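Local structure of aldose 1-epimerase (Caenorhabditis elegans, 1LUR) at residues Lys68-Arg72 / Gly106-Trp112; Asp138-Thr144 / Glu156-Asp162; Thr38-Lys42 / Glu261-Ile265; Thr33-Leu37 / Asp48-Gly52. The protein probably catalyses the interconversion of the alpha and beta anomers of aldose sugars such as galactose. The contacts are given in a common frame with arbitrary orientation. Numbering follows the deposited sequence.

Contact 1. Residues Lys68-Arg72 / Gly106-Trp112; sequences KTVGR and GLGYRKW
In this beta-rich galactose mutarotase-like fold the loop Gly106-Trp112, between strands 99-100 and 113-118, packs on Lys68-Arg72, which carries the short edge strand of a beta sheet. The strand holds Thr69 and Val70; Gly71 follows fully extended (phi/psi -178/180), and a cis peptide bond precedes Arg72. Gly106 comes first in the loop, its CA 3.5 Å from Gly71 O; a CB here would clash with that carbonyl. Leu107 and Gly108 form a short 3-10 segment, with Tyr109 N bonded to Gly106 O (2.9 Å) and Arg110 N to Leu107 O (3.2 Å), and Leu107 N donates to Gly71 O (3.0 Å). The Gly71 and Leu107 CA atoms are 5.0 Å apart, and Leu107 CG lies 4.2 Å from Arg72 CG. Gly108 brings its CA within 3.3 Å of Thr69 O; a CB on it would sit tightly against Lys68 CD. A water accepts from Gly108 N (2.8 Å) and Gly71 N (3.3 Å). Lys68, m at chi1, t at chi2 and chi3 and m at chi4 (-70°), places NZ 2.8 Å from Gly108 O, a hydrogen bond, while its CE touches Tyr109 CE1 at 4.0 Å. Beyond Tyr109 the chain swings out through Arg110, which bonds by its backbone to Gly31, and returns at Trp112. That indole (chi1 -64°, chi2 55°) meets Thr69 CG2 through CZ2 at 3.8 Å and folds back on its own loop, NE1 donating to Leu107 O at 3.0 Å.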
loop_
_atom_site.group_PDB
_atom_site.type_symbol
_atom_site.label_atom_id
_atom_site.label_comp_id
_atom_site.label_asym_id
_atom_site.label_seq_id
_atom_site.Cartn_x
_atom_site.Cartn_y
_atom_site.Cartn_z
ATOM N N LYS A 68 4.860 -2.606 -4.380
ATOM C CA LYS A 68 5.538 -1.343 -4.634
ATOM C C LYS A 68 5.210 -0.194 -3.688
ATOM O O LYS A 68 4.207 -0.210 -2.963
ATOM C CB LYS A 68 5.205 -0.841 -6.044
ATOM C CG LYS A 68 5.547 -1.753 -7.198
ATOM C CD LYS A 68 5.063 -1.106 -8.498
ATOM C CE LYS A 68 5.429 -1.925 -9.732
ATOM N NZ LYS A 68 6.888 -1.902 -10.026
ATOM N N THR A 69 6.092 0.801 -3.697
ATOM C CA THR A 69 5.914 1.996 -2.886
ATOM C C THR A 69 5.277 2.839 -3.998
ATOM O O THR A 69 5.918 3.087 -5.023
ATOM C CB THR A 69 7.226 2.688 -2.503
ATOM O OG1 THR A 69 7.844 1.995 -1.416
ATOM C CG2 THR A 69 6.945 4.135 -2.089
ATOM N N VAL A 70 4.030 3.260 -3.805
ATOM C CA VAL A 70 3.325 4.055 -4.801
ATOM C C VAL A 70 3.320 5.558 -4.549
ATOM O O VAL A 70 3.171 6.007 -3.415
ATOM C CB VAL A 70 1.856 3.577 -4.931
ATOM C CG1 VAL A 70 1.104 4.467 -5.902
ATOM C CG2 VAL A 70 1.823 2.126 -5.393
ATOM N N GLY A 71 3.480 6.316 -5.632
ATOM C CA GLY A 71 3.496 7.773 -5.575
ATOM C C GLY A 71 3.636 8.320 -6.992
ATOM O O GLY A 71 3.760 7.522 -7.926
ATOM N N ARG A 72 3.671 9.644 -7.174
ATOM C CA ARG A 72 3.588 10.610 -6.080
ATOM C C ARG A 72 2.226 10.756 -5.436
ATOM O O ARG A 72 2.104 11.359 -4.371
ATOM C CB ARG A 72 4.089 11.982 -6.537
ATOM C CG ARG A 72 5.613 12.055 -6.636
ATOM C CD ARG A 72 6.104 13.480 -6.729
ATOM N NE ARG A 72 5.976 14.026 -8.075
ATOM C CZ ARG A 72 6.002 15.322 -8.353
ATOM N NH1 ARG A 72 6.139 16.212 -7.372
ATOM N NH2 ARG A 72 5.902 15.731 -9.611
ATOM N N GLY A 106 5.496 6.753 -12.438
ATOM C CA GLY A 106 5.294 7.051 -11.029
ATOM C C GLY A 106 6.429 6.417 -10.234
ATOM O O GLY A 106 7.238 5.664 -10.793
ATOM N N LEU A 107 6.493 6.708 -8.938
ATOM C CA LEU A 107 7.543 6.166 -8.082
ATOM C C LEU A 107 7.630 4.643 -8.094
ATOM O O LEU A 107 8.716 4.081 -7.989
ATOM C CB LEU A 107 7.354 6.661 -6.638
ATOM C CG LEU A 107 7.249 8.179 -6.445
ATOM C CD1 LEU A 107 7.196 8.495 -4.954
ATOM C CD2 LEU A 107 8.445 8.888 -7.092
ATOM N N GLY A 108 6.489 3.976 -8.226
ATOM C CA GLY A 108 6.492 2.524 -8.245
ATOM C C GLY A 108 7.196 1.943 -9.462
ATOM O O GLY A 108 7.592 0.773 -9.451
ATOM N N TYR A 109 7.364 2.753 -10.505
ATOM C CA TYR A 109 8.026 2.290 -11.727
ATOM C C TYR A 109 9.425 2.840 -11.909
ATOM O O TYR A 109 9.970 2.797 -13.010
ATOM C CB TYR A 109 7.191 2.656 -12.959
ATOM C CG TYR A 109 5.879 1.925 -13.030
ATOM C CD1 TYR A 109 5.843 0.542 -13.187
ATOM C CD2 TYR A 109 4.672 2.606 -12.899
ATOM C CE1 TYR A 109 4.635 -0.146 -13.207
ATOM C CE2 TYR A 109 3.460 1.927 -12.917
ATOM C CZ TYR A 109 3.450 0.549 -13.069
ATOM O OH TYR A 109 2.257 -0.137 -13.063
ATOM N N ARG A 110 10.017 3.354 -10.837
ATOM C CA ARG A 110 11.360 3.901 -10.948
ATOM C C ARG A 110 12.370 3.207 -10.043
ATOM O O ARG A 110 12.007 2.595 -9.044
ATOM C CB ARG A 110 11.320 5.399 -10.666
ATOM C CG ARG A 110 10.425 6.143 -11.652
ATOM C CD ARG A 110 10.428 7.615 -11.377
ATOM N NE ARG A 110 11.785 8.142 -11.431
ATOM C CZ ARG A 110 12.129 9.351 -11.010
ATOM N NH1 ARG A 110 11.209 10.163 -10.505
ATOM N NH2 ARG A 110 13.395 9.744 -11.087
ATOM N N LYS A 111 13.640 3.294 -10.423
ATOM C CA LYS A 111 14.719 2.682 -9.666
ATOM C C LYS A 111 15.182 3.630 -8.565
ATOM O O LYS A 111 15.757 4.686 -8.837
ATOM C CB LYS A 111 15.887 2.353 -10.603
ATOM C CG LYS A 111 15.472 1.602 -11.869
ATOM C CD LYS A 111 16.681 1.173 -12.698
ATOM C CE LYS A 111 17.409 0.012 -12.041
ATOM N NZ LYS A 111 16.507 -1.171 -11.920
ATOM N N TRP A 112 14.918 3.250 -7.319
ATOM C CA TRP A 112 15.306 4.065 -6.173
ATOM C C TRP A 112 16.754 3.787 -5.778
ATOM O O TRP A 112 17.269 2.699 -6.022
ATOM C CB TRP A 112 14.423 3.745 -4.971
ATOM C CG TRP A 112 12.981 4.079 -5.132
ATOM C CD1 TRP A 112 12.138 3.655 -6.122
ATOM C CD2 TRP A 112 12.187 4.850 -4.227
ATOM N NE1 TRP A 112 10.858 4.117 -5.883
ATOM C CE2 TRP A 112 10.864 4.850 -4.724
ATOM C CE3 TRP A 112 12.464 5.538 -3.041
ATOM C CZ2 TRP A 112 9.821 5.511 -4.072
ATOM C CZ3 TRP A 112 11.422 6.197 -2.391
ATOM C CH2 TRP A 112 10.119 6.176 -2.910
HETATM O O HOH W 1 3.740 4.464 -8.337
#

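Contact 2. Residues Asp138-Thr144 / Glu156-Asp162; sequences DAKIDVT and EHHATCD
Asp138-Thr144 pairs with strand residues 156-160 in an antiparallel beta hairpin, a textbook case of alternating strand pairing; Cys161 and Asp162 continue past the second strand's end. The axes of these short strand segments approach to 4.7 Å, with 162° between their directions. Backbone hydrogen bonds come in reciprocal pairs: Lys140 N to Thr160 O (2.8 Å) and Thr160 N to Lys140 O (3.1 Å); Asp142 N to His158 O and His158 N to Asp142 O (both 2.9 Å); Thr144 N to Glu156 O (3.1 Å) and Glu156 N to Thr144 O (3.0 Å). Between them lie the non-hydrogen-bonded pairs Ile141-Ala159 and Val143-His157, with CA atoms 4.4 and 4.9 Å apart. Where the pairing ends, Asp138 (chi1 55°) takes over with its side chain, OD1 accepting from Asp162 N at 2.8 Å.

Side chains pack on the buried face of Ile141 and Val143: Ile141 CG1 meets Ala159 CB at 3.9 Å, and Val143 CG2 makes van der Waals contact with His157 CD2 at 3.6 Å. The other face is polar, with a salt bridge within strand 138-144 from Lys140 NZ to Asp142 OD1 (2.7 Å).

Within the large antiparallel sheet, strand 121-129 flanks the first arm and strand 327-337 the second; His157 ND1 bonds to Tyr273 OH, and Trp112 packs on Ile141.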
loop_
_atom_site.group_PDB
_atom_site.type_symbol
_atom_site.label_atom_id
_atom_site.label_comp_id
_atom_site.label_asym_id
_atom_site.label_seq_id
_atom_site.Cartn_x
_atom_site.Cartn_y
_atom_site.Cartn_z
ATOM N N ASP A 138 8.129 19.254 -7.155
ATOM C CA ASP A 138 9.085 18.160 -7.054
ATOM C C ASP A 138 9.119 17.611 -5.635
ATOM O O ASP A 138 8.379 18.065 -4.762
ATOM C CB ASP A 138 10.479 18.654 -7.441
ATOM C CG ASP A 138 10.912 19.857 -6.624
ATOM O OD1 ASP A 138 10.728 19.831 -5.389
ATOM O OD2 ASP A 138 11.441 20.826 -7.207
ATOM N N ALA A 139 9.989 16.634 -5.411
ATOM C CA ALA A 139 10.111 16.039 -4.095
ATOM C C ALA A 139 11.237 15.031 -4.037
ATOM O O ALA A 139 11.547 14.362 -5.025
ATOM C CB ALA A 139 8.803 15.360 -3.701
ATOM N N LYS A 140 11.863 14.954 -2.872
ATOM C CA LYS A 140 12.952 14.028 -2.635
ATOM C C LYS A 140 12.270 13.082 -1.655
ATOM O O LYS A 140 11.924 13.485 -0.546
ATOM C CB LYS A 140 14.142 14.722 -1.969
ATOM C CG LYS A 140 15.286 13.760 -1.677
ATOM C CD LYS A 140 16.442 14.440 -0.972
ATOM C CE LYS A 140 17.466 13.408 -0.523
ATOM N NZ LYS A 140 16.873 12.426 0.427
ATOM N N ILE A 141 12.051 11.845 -2.079
ATOM C CA ILE A 141 11.394 10.864 -1.236
ATOM C C ILE A 141 12.315 9.776 -0.709
ATOM O O ILE A 141 13.124 9.220 -1.452
ATOM C CB ILE A 141 10.223 10.177 -1.997
ATOM C CG1 ILE A 141 9.228 11.227 -2.498
ATOM C CG2 ILE A 141 9.479 9.219 -1.082
ATOM C CD1 ILE A 141 9.431 11.625 -3.940
ATOM N N ASP A 142 12.172 9.479 0.581
ATOM C CA ASP A 142 12.967 8.458 1.242
ATOM C C ASP A 142 12.024 7.496 1.954
ATOM O O ASP A 142 11.155 7.916 2.717
ATOM C CB ASP A 142 13.931 9.097 2.246
ATOM C CG ASP A 142 15.164 9.676 1.577
ATOM O OD1 ASP A 142 15.019 10.526 0.670
ATOM O OD2 ASP A 142 16.286 9.272 1.959
ATOM N N VAL A 143 12.194 6.206 1.680
ATOM C CA VAL A 143 11.371 5.168 2.283
ATOM C C VAL A 143 12.261 4.156 2.991
ATOM O O VAL A 143 13.257 3.688 2.427
ATOM C CB VAL A 143 10.535 4.437 1.213
ATOM C CG1 VAL A 143 9.977 3.137 1.775
ATOM C CG2 VAL A 143 9.405 5.344 0.745
ATOM N N THR A 144 11.896 3.814 4.223
ATOM C CA THR A 144 12.676 2.854 4.994
ATOM C C THR A 144 11.850 1.669 5.460
ATOM O O THR A 144 10.690 1.821 5.849
ATOM C CB THR A 144 13.300 3.518 6.250
ATOM O OG1 THR A 144 14.103 4.639 5.860
ATOM C CG2 THR A 144 14.178 2.507 7.010
ATOM N N GLU A 156 8.528 3.559 6.855
ATOM C CA GLU A 156 8.511 4.992 7.083
ATOM C C GLU A 156 8.516 5.664 5.726
ATOM O O GLU A 156 9.224 5.234 4.818
ATOM C CB GLU A 156 9.746 5.438 7.849
ATOM C CG GLU A 156 9.811 4.955 9.272
ATOM C CD GLU A 156 11.184 5.169 9.863
ATOM O OE1 GLU A 156 11.642 6.336 9.911
ATOM O OE2 GLU A 156 11.809 4.167 10.268
ATOM N N HIS A 157 7.714 6.711 5.602
ATOM C CA HIS A 157 7.610 7.465 4.367
ATOM C C HIS A 157 8.012 8.895 4.718
ATOM O O HIS A 157 7.374 9.533 5.542
ATOM C CB HIS A 157 6.165 7.424 3.852
ATOM C CG HIS A 157 5.780 6.117 3.231
ATOM N ND1 HIS A 157 4.477 5.799 2.915
ATOM C CD2 HIS A 157 6.533 5.064 2.832
ATOM C CE1 HIS A 157 4.443 4.607 2.345
ATOM N NE2 HIS A 157 5.678 4.140 2.281
ATOM N N HIS A 158 9.086 9.383 4.106
ATOM C CA HIS A 158 9.564 10.731 4.367
ATOM C C HIS A 158 9.823 11.470 3.060
ATOM O O HIS A 158 10.124 10.848 2.045
ATOM C CB HIS A 158 10.867 10.675 5.175
ATOM C CG HIS A 158 11.507 12.014 5.378
ATOM N ND1 HIS A 158 11.033 12.940 6.285
ATOM C CD2 HIS A 158 12.572 12.592 4.772
ATOM C CE1 HIS A 158 11.779 14.028 6.230
ATOM N NE2 HIS A 158 12.720 13.843 5.320
ATOM N N ALA A 159 9.716 12.794 3.089
ATOM C CA ALA A 159 9.952 13.583 1.887
ATOM C C ALA A 159 10.028 15.080 2.138
ATOM O O ALA A 159 9.502 15.591 3.125
ATOM C CB ALA A 159 8.866 13.295 0.841
ATOM N N THR A 160 10.697 15.767 1.215
ATOM C CA THR A 160 10.873 17.212 1.259
ATOM C C THR A 160 10.786 17.680 -0.192
ATOM O O THR A 160 10.811 16.857 -1.117
ATOM C CB THR A 160 12.243 17.610 1.842
ATOM O OG1 THR A 160 13.285 16.971 1.100
ATOM C CG2 THR A 160 12.339 17.192 3.297
ATOM N N CYS A 161 10.675 18.986 -0.402
ATOM C CA CYS A 161 10.587 19.517 -1.760
ATOM C C CYS A 161 11.195 20.912 -1.870
ATOM O O CYS A 161 11.398 21.603 -0.868
ATOM C CB CYS A 161 9.129 19.594 -2.212
ATOM S SG CYS A 161 8.187 20.874 -1.340
ATOM N N ASP A 162 11.476 21.313 -3.103
ATOM C CA ASP A 162 12.052 22.622 -3.387
ATOM C C ASP A 162 10.947 23.446 -4.022
ATOM O O ASP A 162 10.952 24.672 -3.963
ATOM C CB ASP A 162 13.219 22.497 -4.368
ATOM C CG ASP A 162 14.412 21.788 -3.766
ATOM O OD1 ASP A 162 14.875 22.225 -2.697
ATOM O OD2 ASP A 162 14.892 20.802 -4.362
HETATM O O HOH W 2 13.235 18.205 -3.958
#

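Contact 3. Residues Thr38-Lys42 / Glu261-Ile265; sequences TFPDK and EKSGI
Lys42 supplies the polar grip on the loop Glu261-Ile265. Its backbone N donates to Ser263 O at 2.9 Å with a nearly straight geometry (167°), while its side chain, p at chi1 and fully extended beyond, runs along the loop so that NZ makes a weak bond to Glu261 O at 3.4 Å. The CA atoms pair as Asp41 with Ser263 (5.3 Å) and Lys42 with Gly264 (5.1 Å). Gly264 has positive phi (72/7), and a CB on it would clash with Lys42 CB. Two sheets meet here: residues 38-40 finish a strand of the four-stranded antiparallel sheet, whereas residues 261-264 lie between strands 256-259 and 265-271 of the nine-stranded one, and Ile265 opens the second of these. Asp41 CB lies 3.2 Å from Ser263 O, and its OD1 is taken by Lys45 N. Outward, Ile265 (chi1 -67°, chi2 177°) lays CG1 3.7 Å from Asp41 CA and CD1 3.7 Å from Phe39 O. The Phe39 ring, which also meets His337, approaches Ile265 CG2 through CD2 at 4.4 Å.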
loop_
_atom_site.group_PDB
_atom_site.type_symbol
_atom_site.label_atom_id
_atom_site.label_comp_id
_atom_site.label_asym_id
_atom_site.label_seq_id
_atom_site.Cartn_x
_atom_site.Cartn_y
_atom_site.Cartn_z
ATOM N N THR A 38 8.664 -13.424 4.965
ATOM C CA THR A 38 8.470 -14.751 5.532
ATOM C C THR A 38 8.299 -14.727 7.047
ATOM O O THR A 38 8.959 -13.960 7.746
ATOM C CB THR A 38 9.659 -15.663 5.179
ATOM O OG1 THR A 38 10.867 -15.091 5.693
ATOM C CG2 THR A 38 9.787 -15.799 3.674
ATOM N N PHE A 39 7.411 -15.585 7.544
ATOM C CA PHE A 39 7.133 -15.680 8.974
ATOM C C PHE A 39 6.580 -17.074 9.267
ATOM O O PHE A 39 5.672 -17.542 8.585
ATOM C CB PHE A 39 6.103 -14.623 9.368
ATOM C CG PHE A 39 5.971 -14.418 10.850
ATOM C CD1 PHE A 39 7.012 -13.856 11.580
ATOM C CD2 PHE A 39 4.792 -14.751 11.510
ATOM C CE1 PHE A 39 6.883 -13.622 12.948
ATOM C CE2 PHE A 39 4.649 -14.521 12.880
ATOM C CZ PHE A 39 5.696 -13.955 13.599
ATOM N N PRO A 40 7.115 -17.752 10.292
ATOM C CA PRO A 40 6.631 -19.097 10.620
ATOM C C PRO A 40 5.169 -19.142 11.061
ATOM O O PRO A 40 4.709 -18.280 11.806
ATOM C CB PRO A 40 7.588 -19.543 11.721
ATOM C CG PRO A 40 7.912 -18.252 12.418
ATOM C CD PRO A 40 8.132 -17.303 11.260
ATOM N N ASP A 41 4.442 -20.154 10.592
ATOM C CA ASP A 41 3.033 -20.304 10.949
ATOM C C ASP A 41 2.908 -21.001 12.302
ATOM O O ASP A 41 3.903 -21.208 12.997
ATOM C CB ASP A 41 2.287 -21.120 9.886
ATOM C CG ASP A 41 2.919 -22.477 9.638
ATOM O OD1 ASP A 41 3.422 -23.082 10.606
ATOM O OD2 ASP A 41 2.906 -22.943 8.479
ATOM N N LYS A 42 1.682 -21.363 12.667
ATOM C CA LYS A 42 1.425 -22.036 13.936
ATOM C C LYS A 42 2.164 -23.368 14.014
ATOM O O LYS A 42 2.477 -23.850 15.103
ATOM C CB LYS A 42 -0.076 -22.282 14.112
ATOM C CG LYS A 42 -0.667 -23.259 13.106
ATOM C CD LYS A 42 -2.168 -23.408 13.301
ATOM C CE LYS A 42 -2.755 -24.413 12.324
ATOM N NZ LYS A 42 -4.236 -24.502 12.456
ATOM N N GLU A 261 -7.131 -18.584 10.404
ATOM C CA GLU A 261 -7.216 -19.642 11.408
ATOM C C GLU A 261 -6.432 -20.841 10.900
ATOM O O GLU A 261 -5.920 -21.643 11.684
ATOM C CB GLU A 261 -8.675 -20.037 11.666
ATOM C CG GLU A 261 -9.511 -18.927 12.288
ATOM C CD GLU A 261 -10.967 -19.314 12.473
ATOM O OE1 GLU A 261 -11.551 -19.901 11.537
ATOM O OE2 GLU A 261 -11.534 -19.013 13.546
ATOM N N LYS A 262 -6.329 -20.948 9.580
ATOM C CA LYS A 262 -5.605 -22.048 8.962
ATOM C C LYS A 262 -4.136 -22.049 9.372
ATOM O O LYS A 262 -3.700 -22.932 10.104
ATOM C CB LYS A 262 -5.726 -21.969 7.438
ATOM C CG LYS A 262 -4.997 -23.079 6.695
ATOM C CD LYS A 262 -5.204 -22.959 5.189
ATOM C CE LYS A 262 -4.424 -24.026 4.430
ATOM N NZ LYS A 262 -4.621 -23.921 2.953
ATOM N N SER A 263 -3.376 -21.057 8.913
ATOM C CA SER A 263 -1.955 -20.969 9.246
ATOM C C SER A 263 -1.720 -20.401 10.640
ATOM O O SER A 263 -0.608 -20.457 11.156
ATOM C CB SER A 263 -1.222 -20.099 8.224
ATOM O OG SER A 263 -1.707 -18.767 8.253
ATOM N N GLY A 264 -2.768 -19.847 11.238
ATOM C CA GLY A 264 -2.642 -19.280 12.566
ATOM C C GLY A 264 -1.848 -17.986 12.589
ATOM O O GLY A 264 -1.545 -17.456 13.661
ATOM N N ILE A 265 -1.504 -17.476 11.410
ATOM C CA ILE A 265 -0.742 -16.234 11.322
ATOM C C ILE A 265 -1.668 -15.024 11.359
ATOM O O ILE A 265 -2.711 -14.996 10.700
ATOM C CB ILE A 265 0.102 -16.171 10.025
ATOM C CG1 ILE A 265 1.198 -17.240 10.065
ATOM C CG2 ILE A 265 0.722 -14.783 9.867
ATOM C CD1 ILE A 265 2.034 -17.299 8.811
#

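Contact 4. Residues Thr33-Leu37 / Asp48-Gly52; sequences TLAKL and DLVLG
One aspartate oxygen here serves two backbone amides on different segments: Asp48 OD1 accepts from Val50 N at 3.2 Å, making an Asx turn, and from Leu37 N across the contact at 3.3 Å. With chi1 at -165° the carboxylate thus stands in for a backbone acceptor. Next to it Leu49 N donates to Leu37 O at 2.7 Å (170°), and Asp48 CA lies 3.4 Å from the same carbonyl. The spacing of CA atoms rises from 5.2 Å at Leu37-Asp48 to 5.9 Å at both Lys36-Val50 and Ala35-Gly52.

In the pairing with strand 24-28, Ala35 (-73/-48) and Lys36 both face Thr26, a classic beta bulge. Val50, with chi1 -56°, packs against Leu34-Leu37: CG2 lies 3.6 Å from Ala35 O and 3.7 Å from Lys36 CA, while CG1 reaches Leu34 CD2 at 4.3 Å and Leu37 CB at 4.2 Å. Leu37 CD2 meets Leu49 CD1 at 3.6 Å. A water lies 2.7 Å from Leu34 O and 3.2 Å from Leu51 O.

Strand 33-40 is an inner strand of its four-stranded antiparallel sheet, between strands 24-28 and 46-48; Leu37, Leu49 and Val50 rest on Trp175 of strand 170-175, and Phe335 of strand 327-337 touches the two leucines.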
loop_
_atom_site.group_PDB
_atom_site.type_symbol
_atom_site.label_atom_id
_atom_site.label_comp_id
_atom_site.label_asym_id
_atom_site.label_seq_id
_atom_site.Cartn_x
_atom_site.Cartn_y
_atom_site.Cartn_z
ATOM N N THR A 33 10.152 -1.663 -3.628
ATOM C CA THR A 33 9.236 -2.774 -3.403
ATOM C C THR A 33 9.493 -3.802 -2.305
ATOM O O THR A 33 10.627 -4.207 -2.062
ATOM C CB THR A 33 9.081 -3.580 -4.714
ATOM O OG1 THR A 33 8.701 -2.699 -5.776
ATOM C CG2 THR A 33 8.035 -4.678 -4.556
ATOM N N LEU A 34 8.408 -4.236 -1.668
ATOM C CA LEU A 34 8.472 -5.237 -0.612
ATOM C C LEU A 34 8.260 -6.512 -1.422
ATOM O O LEU A 34 7.128 -6.858 -1.763
ATOM C CB LEU A 34 7.330 -5.062 0.392
ATOM C CG LEU A 34 7.200 -6.171 1.445
ATOM C CD1 LEU A 34 8.528 -6.356 2.179
ATOM C CD2 LEU A 34 6.082 -5.819 2.428
ATOM N N ALA A 35 9.359 -7.187 -1.750
ATOM C CA ALA A 35 9.317 -8.421 -2.535
ATOM C C ALA A 35 8.806 -9.655 -1.794
ATOM O O ALA A 35 7.965 -10.392 -2.312
ATOM C CB ALA A 35 10.700 -8.707 -3.106
ATOM N N LYS A 36 9.326 -9.896 -0.597
ATOM C CA LYS A 36 8.906 -11.050 0.190
ATOM C C LYS A 36 8.864 -10.695 1.663
ATOM O O LYS A 36 9.469 -9.715 2.094
ATOM C CB LYS A 36 9.895 -12.206 0.038
ATOM C CG LYS A 36 10.337 -12.545 -1.369
ATOM C CD LYS A 36 11.538 -13.494 -1.318
ATOM C CE LYS A 36 11.263 -14.693 -0.410
ATOM N NZ LYS A 36 12.441 -15.598 -0.289
ATOM N N LEU A 37 8.159 -11.525 2.425
ATOM C CA LEU A 37 8.009 -11.359 3.867
ATOM C C LEU A 37 7.658 -12.736 4.434
ATOM O O LEU A 37 6.504 -13.168 4.386
ATOM C CB LEU A 37 6.908 -10.350 4.196
ATOM C CG LEU A 37 6.898 -9.855 5.648
ATOM C CD1 LEU A 37 6.081 -8.596 5.737
ATOM C CD2 LEU A 37 6.342 -10.916 6.574
ATOM N N ASP A 48 5.451 -17.170 3.156
ATOM C CA ASP A 48 5.690 -15.868 2.549
ATOM C C ASP A 48 4.306 -15.236 2.584
ATOM O O ASP A 48 3.375 -15.736 1.952
ATOM C CB ASP A 48 6.166 -16.021 1.105
ATOM C CG ASP A 48 6.762 -14.737 0.549
ATOM O OD1 ASP A 48 6.222 -13.648 0.852
ATOM O OD2 ASP A 48 7.763 -14.819 -0.196
ATOM N N LEU A 49 4.172 -14.144 3.327
ATOM C CA LEU A 49 2.898 -13.456 3.455
ATOM C C LEU A 49 2.487 -12.505 2.330
ATOM O O LEU A 49 1.346 -12.051 2.302
ATOM C CB LEU A 49 2.870 -12.713 4.791
ATOM C CG LEU A 49 3.262 -13.560 6.008
ATOM C CD1 LEU A 49 3.260 -12.690 7.255
ATOM C CD2 LEU A 49 2.289 -14.726 6.165
ATOM N N VAL A 50 3.392 -12.204 1.406
ATOM C CA VAL A 50 3.049 -11.300 0.307
ATOM C C VAL A 50 3.283 -11.919 -1.068
ATOM O O VAL A 50 4.205 -12.719 -1.261
ATOM C CB VAL A 50 3.857 -9.979 0.382
ATOM C CG1 VAL A 50 3.635 -9.314 1.730
ATOM C CG2 VAL A 50 5.336 -10.247 0.151
ATOM N N LEU A 51 2.441 -11.548 -2.027
ATOM C CA LEU A 51 2.570 -12.070 -3.382
ATOM C C LEU A 51 3.824 -11.467 -3.988
ATOM O O LEU A 51 4.450 -10.594 -3.385
ATOM C CB LEU A 51 1.345 -11.698 -4.218
ATOM C CG LEU A 51 0.012 -12.195 -3.654
ATOM C CD1 LEU A 51 -1.124 -11.800 -4.585
ATOM C CD2 LEU A 51 0.060 -13.709 -3.479
ATOM N N GLY A 52 4.198 -11.935 -5.173
ATOM C CA GLY A 52 5.386 -11.410 -5.814
ATOM C C GLY A 52 5.873 -12.245 -6.983
ATOM O O GLY A 52 5.097 -12.951 -7.628
HETATM O O HOH W 3 5.527 -7.623 -3.750
#

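How the contacts relate
The contacts differ in burial and in chemistry. Contacts 1 and 4 are buried and join a strand to a loop, each with one backbone-backbone hydrogen bond and one with a side-chain partner; contact 2, partly buried, relies on regular strand pairing; contact 3, about 22 Å from the chain centre to its own centre, combines bonds from the exposed Lys42 with packing of the buried Ile265. Contacts 3 and 4 share strand 33-40 and meet through Ile265 CD1 and Leu49 CD2 at 3.7 Å. Contacts 1 and 2 meet where Thr69 CG2 touches Val143 CG2 at 3.9 Å, and Lys68 CG on Thr33 OG1 (3.6 Å) ties contact 1 to contact 4. Contacts 2 and 3, with centres about 34 Å apart, do not touch.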